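Local coordinates for cytochrome P450 (PDB 6G5O), which is a cytochrome P450, a member of the haem-thiolate protein superfamily, and binds protoporphyrin IX containing iron, at residues K168-I171 and L172-Y175; G212-V215 and L216-G220. All coordinates share one frame; numbering follows the deposited sequence.

Contact 1 (168-175) comes first along the chain, in the N-terminal part of helix 169-185, and contact 2 (212-220) follows in the C-terminal part of helix 207-220; by their order in the P450 fold these correspond to the αG helix and the first half of the long αI helix. Their centres lie about 12 Å apart. The two helices pack directly: Tyr-173 CE1 is 3.6 Å from Val-215 CG1, while Leu-172 and Tyr-175 both rest on the ring of Phe-218. Contact 1 is at the surface, whereas contact 2 is buried and reaches the haem, so the two helices form successive layers between the surface and the distal side of the haem.

Contact 1. Residues K168-I171 and L172-Y175; sequences KANI and LYHY
Ala-169 and Tyr-173 meet in a local i to i+4 contact, a surface contact in the N-terminal part of helix 169-185, where the ring folds back over the preceding turn. The methyl CB of Ala-169 sits above the phenol end of the ring, 3.6 Å from Tyr-173 CZ. Over the same face, displaced toward the rim, lies the carbonyl oxygen of Ala-169, 3.4 Å above the ring plane. The Tyr-173 torsion explains this: CG stands beside its own backbone N (chi1 -53°), which lays the ring along the residues before it. Asn-170 lies beyond the rim on that same side, its OD1 3.5 Å from Tyr-173 CD2 and its amide plane 77° from the ring.

The backbone beneath is bonded in alpha-helical i to i+4 fashion, with a weak i to i+3 bond beside it. Ala-169 O takes the N-H of Tyr-173 at 3.0 Å, and the weak bond comes to it from Leu-172 N at 2.9 Å. His-174 N bonds to Asn-170 O (2.9 Å), and Tyr-175 N to Ile-171 O (3.2 Å).

Trp-152 of helix 145-152 touches Ile-171 and Leu-172, and the Tyr-175 hydroxyl is hydrogen-bonded to Glu-145 and Trp-149. Ile-65 backs both Ala-169 and Tyr-173.

The polar bonds across the turn are thus all main-chain ones; its side chains add van der Waals contact, with Tyr-173 shielding one side of the Ala-169 peptide.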
# COMPACT_ATOMS: atom_id res chain seq x y z
N LYS A 168 2.36 -18.64 10.88
CA LYS A 168 1.39 -17.51 11.02
C LYS A 168 0.72 -17.05 9.67
O LYS A 168 -0.46 -16.66 9.60
CB LYS A 168 2.07 -16.32 11.69
CG LYS A 168 2.31 -16.51 13.18
CD LYS A 168 3.07 -15.34 13.79
CE LYS A 168 2.22 -14.08 13.78
NZ LYS A 168 2.83 -13.00 14.61
N ALA A 169 1.50 -17.11 8.59
CA ALA A 169 1.02 -16.83 7.25
C ALA A 169 0.03 -17.90 6.74
O ALA A 169 -0.91 -17.59 6.01
CB ALA A 169 2.22 -16.72 6.32
N ASN A 170 0.26 -19.15 7.12
CA ASN A 170 -0.64 -20.25 6.78
C ASN A 170 -2.08 -20.05 7.20
O ASN A 170 -2.95 -20.64 6.62
CB ASN A 170 -0.11 -21.57 7.36
CG ASN A 170 0.98 -22.17 6.51
OD1 ASN A 170 1.04 -21.92 5.31
ND2 ASN A 170 1.86 -22.94 7.13
N ILE A 171 -2.33 -19.22 8.21
CA ILE A 171 -3.69 -18.87 8.55
C ILE A 171 -4.37 -18.21 7.35
O ILE A 171 -5.49 -18.57 6.98
CB ILE A 171 -3.77 -17.92 9.76
CG1 ILE A 171 -3.51 -18.72 11.07
CG2 ILE A 171 -5.12 -17.22 9.83
CD1 ILE A 171 -2.07 -18.68 11.57
N LEU A 172 -3.67 -17.25 6.76
CA LEU A 172 -4.16 -16.60 5.54
C LEU A 172 -4.19 -17.58 4.36
O LEU A 172 -5.15 -17.62 3.63
CB LEU A 172 -3.30 -15.37 5.19
CG LEU A 172 -3.67 -14.66 3.87
CD1 LEU A 172 -5.09 -14.07 3.92
CD2 LEU A 172 -2.63 -13.61 3.53
N TYR A 173 -3.14 -18.37 4.18
CA TYR A 173 -3.06 -19.19 2.97
C TYR A 173 -4.14 -20.28 2.98
O TYR A 173 -4.76 -20.54 1.95
CB TYR A 173 -1.67 -19.80 2.76
CG TYR A 173 -0.53 -18.80 2.77
CD1 TYR A 173 -0.73 -17.42 2.50
CD2 TYR A 173 0.78 -19.24 3.01
CE1 TYR A 173 0.35 -16.53 2.52
CE2 TYR A 173 1.85 -18.35 3.02
CZ TYR A 173 1.63 -17.00 2.78
OH TYR A 173 2.72 -16.15 2.82
N HIS A 174 -4.41 -20.86 4.13
CA HIS A 174 -5.45 -21.89 4.25
C HIS A 174 -6.86 -21.28 4.11
O HIS A 174 -7.73 -21.89 3.52
CB HIS A 174 -5.30 -22.67 5.58
CG HIS A 174 -6.46 -23.56 5.91
ND1 HIS A 174 -6.53 -24.88 5.50
CD2 HIS A 174 -7.61 -23.32 6.60
CE1 HIS A 174 -7.67 -25.41 5.94
NE2 HIS A 174 -8.34 -24.48 6.60
N TYR A 175 -7.08 -20.09 4.64
CA TYR A 175 -8.37 -19.46 4.48
C TYR A 175 -8.64 -19.16 2.99
O TYR A 175 -9.77 -19.32 2.52
CB TYR A 175 -8.44 -18.20 5.34
CG TYR A 175 -9.56 -17.27 5.00
CD1 TYR A 175 -9.40 -16.29 4.02
CD2 TYR A 175 -10.76 -17.33 5.67
CE1 TYR A 175 -10.41 -15.38 3.73
CE2 TYR A 175 -11.79 -16.45 5.39
CZ TYR A 175 -11.61 -15.47 4.41
OH TYR A 175 -12.65 -14.61 4.12

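Contact 2. Residues G212-V215 and L216-G220. With HEM (protoporphyrin IX containing Fe), chain C.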
# COMPACT_ATOMS: atom_id res chain seq x y z
N GLY A 212 -2.57 -17.20 -6.16
CA GLY A 212 -1.55 -16.20 -6.46
C GLY A 212 -2.06 -14.74 -6.50
O GLY A 212 -1.40 -13.84 -5.96
N VAL A 213 -3.22 -14.53 -7.09
CA VAL A 213 -3.82 -13.23 -7.13
C VAL A 213 -4.41 -12.84 -5.77
O VAL A 213 -4.31 -11.70 -5.34
CB VAL A 213 -4.97 -13.18 -8.17
CG1 VAL A 213 -5.61 -11.78 -8.19
CG2 VAL A 213 -4.44 -13.57 -9.55
N MET A 214 -5.06 -13.81 -5.13
CA MET A 214 -5.82 -13.53 -3.91
C MET A 214 -4.97 -13.31 -2.67
O MET A 214 -5.24 -12.37 -1.89
CB MET A 214 -6.89 -14.59 -3.68
CG MET A 214 -8.02 -14.60 -4.69
SD MET A 214 -8.80 -12.99 -4.97
CE MET A 214 -9.36 -12.66 -3.27
N VAL A 215 -3.91 -14.09 -2.50
CA VAL A 215 -2.99 -13.83 -1.38
C VAL A 215 -2.34 -12.44 -1.50
O VAL A 215 -2.17 -11.70 -0.52
CB VAL A 215 -1.85 -14.88 -1.29
CG1 VAL A 215 -0.82 -14.46 -0.23
CG2 VAL A 215 -2.40 -16.26 -0.97
N LEU A 216 -1.91 -12.13 -2.72
CA LEU A 216 -1.34 -10.83 -3.01
C LEU A 216 -2.30 -9.72 -2.71
O LEU A 216 -1.91 -8.72 -2.15
CB LEU A 216 -0.93 -10.75 -4.47
CG LEU A 216 -0.57 -9.37 -5.02
CD1 LEU A 216 0.68 -8.79 -4.35
CD2 LEU A 216 -0.43 -9.50 -6.55
N THR A 217 -3.54 -9.90 -3.10
CA THR A 217 -4.58 -8.91 -2.86
C THR A 217 -4.84 -8.62 -1.36
O THR A 217 -4.98 -7.46 -0.96
CB THR A 217 -5.87 -9.34 -3.59
OG1 THR A 217 -5.59 -9.37 -5.00
CG2 THR A 217 -6.97 -8.38 -3.34
N PHE A 218 -4.94 -9.68 -0.54
CA PHE A 218 -5.07 -9.51 0.91
C PHE A 218 -3.85 -8.86 1.53
O PHE A 218 -3.98 -7.97 2.39
CB PHE A 218 -5.30 -10.84 1.64
CG PHE A 218 -6.73 -11.22 1.70
CD1 PHE A 218 -7.30 -11.92 0.67
CD2 PHE A 218 -7.51 -10.83 2.77
CE1 PHE A 218 -8.65 -12.25 0.72
CE2 PHE A 218 -8.86 -11.18 2.84
CZ PHE A 218 -9.43 -11.90 1.81
N ALA A 219 -2.67 -9.28 1.11
CA ALA A 219 -1.46 -8.79 1.74
C ALA A 219 -1.04 -7.36 1.32
O ALA A 219 -0.51 -6.61 2.14
CB ALA A 219 -0.31 -9.76 1.50
N GLY A 220 -1.23 -7.02 0.05
CA GLY A 220 -0.73 -5.77 -0.49
C GLY A 220 -1.53 -4.55 -0.03
O GLY A 220 -1.02 -3.45 -0.04
CHA HEM C . 1.77 -3.07 -6.29
CHB HEM C . 1.88 0.46 -3.00
CHC HEM C . -2.66 -0.52 -1.75
CHD HEM C . -2.56 -4.39 -4.55
C1A HEM C . 2.18 -2.01 -5.51
C2A HEM C . 3.46 -1.38 -5.60
C3A HEM C . 3.46 -0.41 -4.70
C4A HEM C . 2.22 -0.40 -4.01
CMA HEM C . 4.61 0.52 -4.47
CAA HEM C . 4.61 -1.67 -6.56
CBA HEM C . 5.33 -2.93 -6.12
CGA HEM C . 6.42 -3.31 -7.11
O1A HEM C . 6.80 -4.47 -7.15
O2A HEM C . 6.94 -2.50 -7.89
C1B HEM C . 0.65 0.50 -2.37
C2B HEM C . 0.30 1.53 -1.48
C3B HEM C . -0.99 1.26 -1.09
C4B HEM C . -1.38 0.02 -1.83
CMB HEM C . 1.19 2.64 -1.01
CAB HEM C . -1.93 1.96 -0.22
CBB HEM C . -1.78 3.18 0.27
C1C HEM C . -3.06 -1.66 -2.40
C2C HEM C . -4.25 -2.33 -2.18
C3C HEM C . -4.21 -3.48 -2.94
C4C HEM C . -2.97 -3.45 -3.63
CMC HEM C . -5.39 -1.90 -1.30
CAC HEM C . -5.25 -4.51 -3.09
CBC HEM C . -6.43 -4.56 -2.50
C1D HEM C . -1.38 -4.29 -5.29
C2D HEM C . -1.04 -5.25 -6.36
C3D HEM C . 0.15 -4.89 -6.86
C4D HEM C . 0.56 -3.73 -6.06
CMD HEM C . -1.91 -6.37 -6.80
CAD HEM C . 0.91 -5.57 -7.99
CBD HEM C . 0.75 -4.93 -9.38
CGD HEM C . 1.50 -5.76 -10.44
O1D HEM C . 2.36 -6.64 -10.10
O2D HEM C . 1.30 -5.59 -11.69
NA HEM C . 1.45 -1.42 -4.49
NB HEM C . -0.35 -0.36 -2.54
NC HEM C . -2.27 -2.34 -3.25
ND HEM C . -0.39 -3.41 -5.18
FE HEM C . -0.36 -1.95 -3.94
O HOH W 1 0.66 -3.06 -2.27
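Thr-217 packs against Val-213 one turn earlier in buried helix 207-220, and its branches divide the work. Its CB lies 3.3 Å from Val-213 O. With OG1 beside the backbone N (chi1 -62°), the hydroxyl turns back toward the preceding turn and donates to that same oxygen, a 2.7 Å bond from Thr-217 OG1 to Val-213 O. The backbone N-H of Thr-217 reaches this oxygen too, from the opposite face of the carbonyl plane, so one buried acceptor satisfies two donors. The other branch, CG2, lies on the haem side, 3.9 Å from the vinyl carbon HEM CBC. Leu-216 adds a second apolar touch on the porphyrin rim, its CD2 3.5 Å from the methyl HEM CMD.

In P450 terms this is the first half of the αI helix, the long helix that crosses the distal side of the haem. Gly-220 opens the family's (A/G)Gx(D/E)T signature, which Thr-224 ends. The carbonyl oxygen of Gly-220 accepts a bond from Thr-224 OG1 and another, 2.8 Å from Gly-220 O to the water oxygen, from the water that ligates the iron.

Another flank of the helix carries Met-214 and Phe-218. The Met-214 chain bends at both chi2 and chi3, bringing CE to 4.1 Å from Phe-218 CE1. Met-214 O lies in the plane of the Phe-218 ring at its edge, 3.3 Å from Phe-218 CD1, and also accepts the backbone N-H of Phe-218. Trp-149 meets this ring edge-to-face, and Tyr-192 touches both side chains.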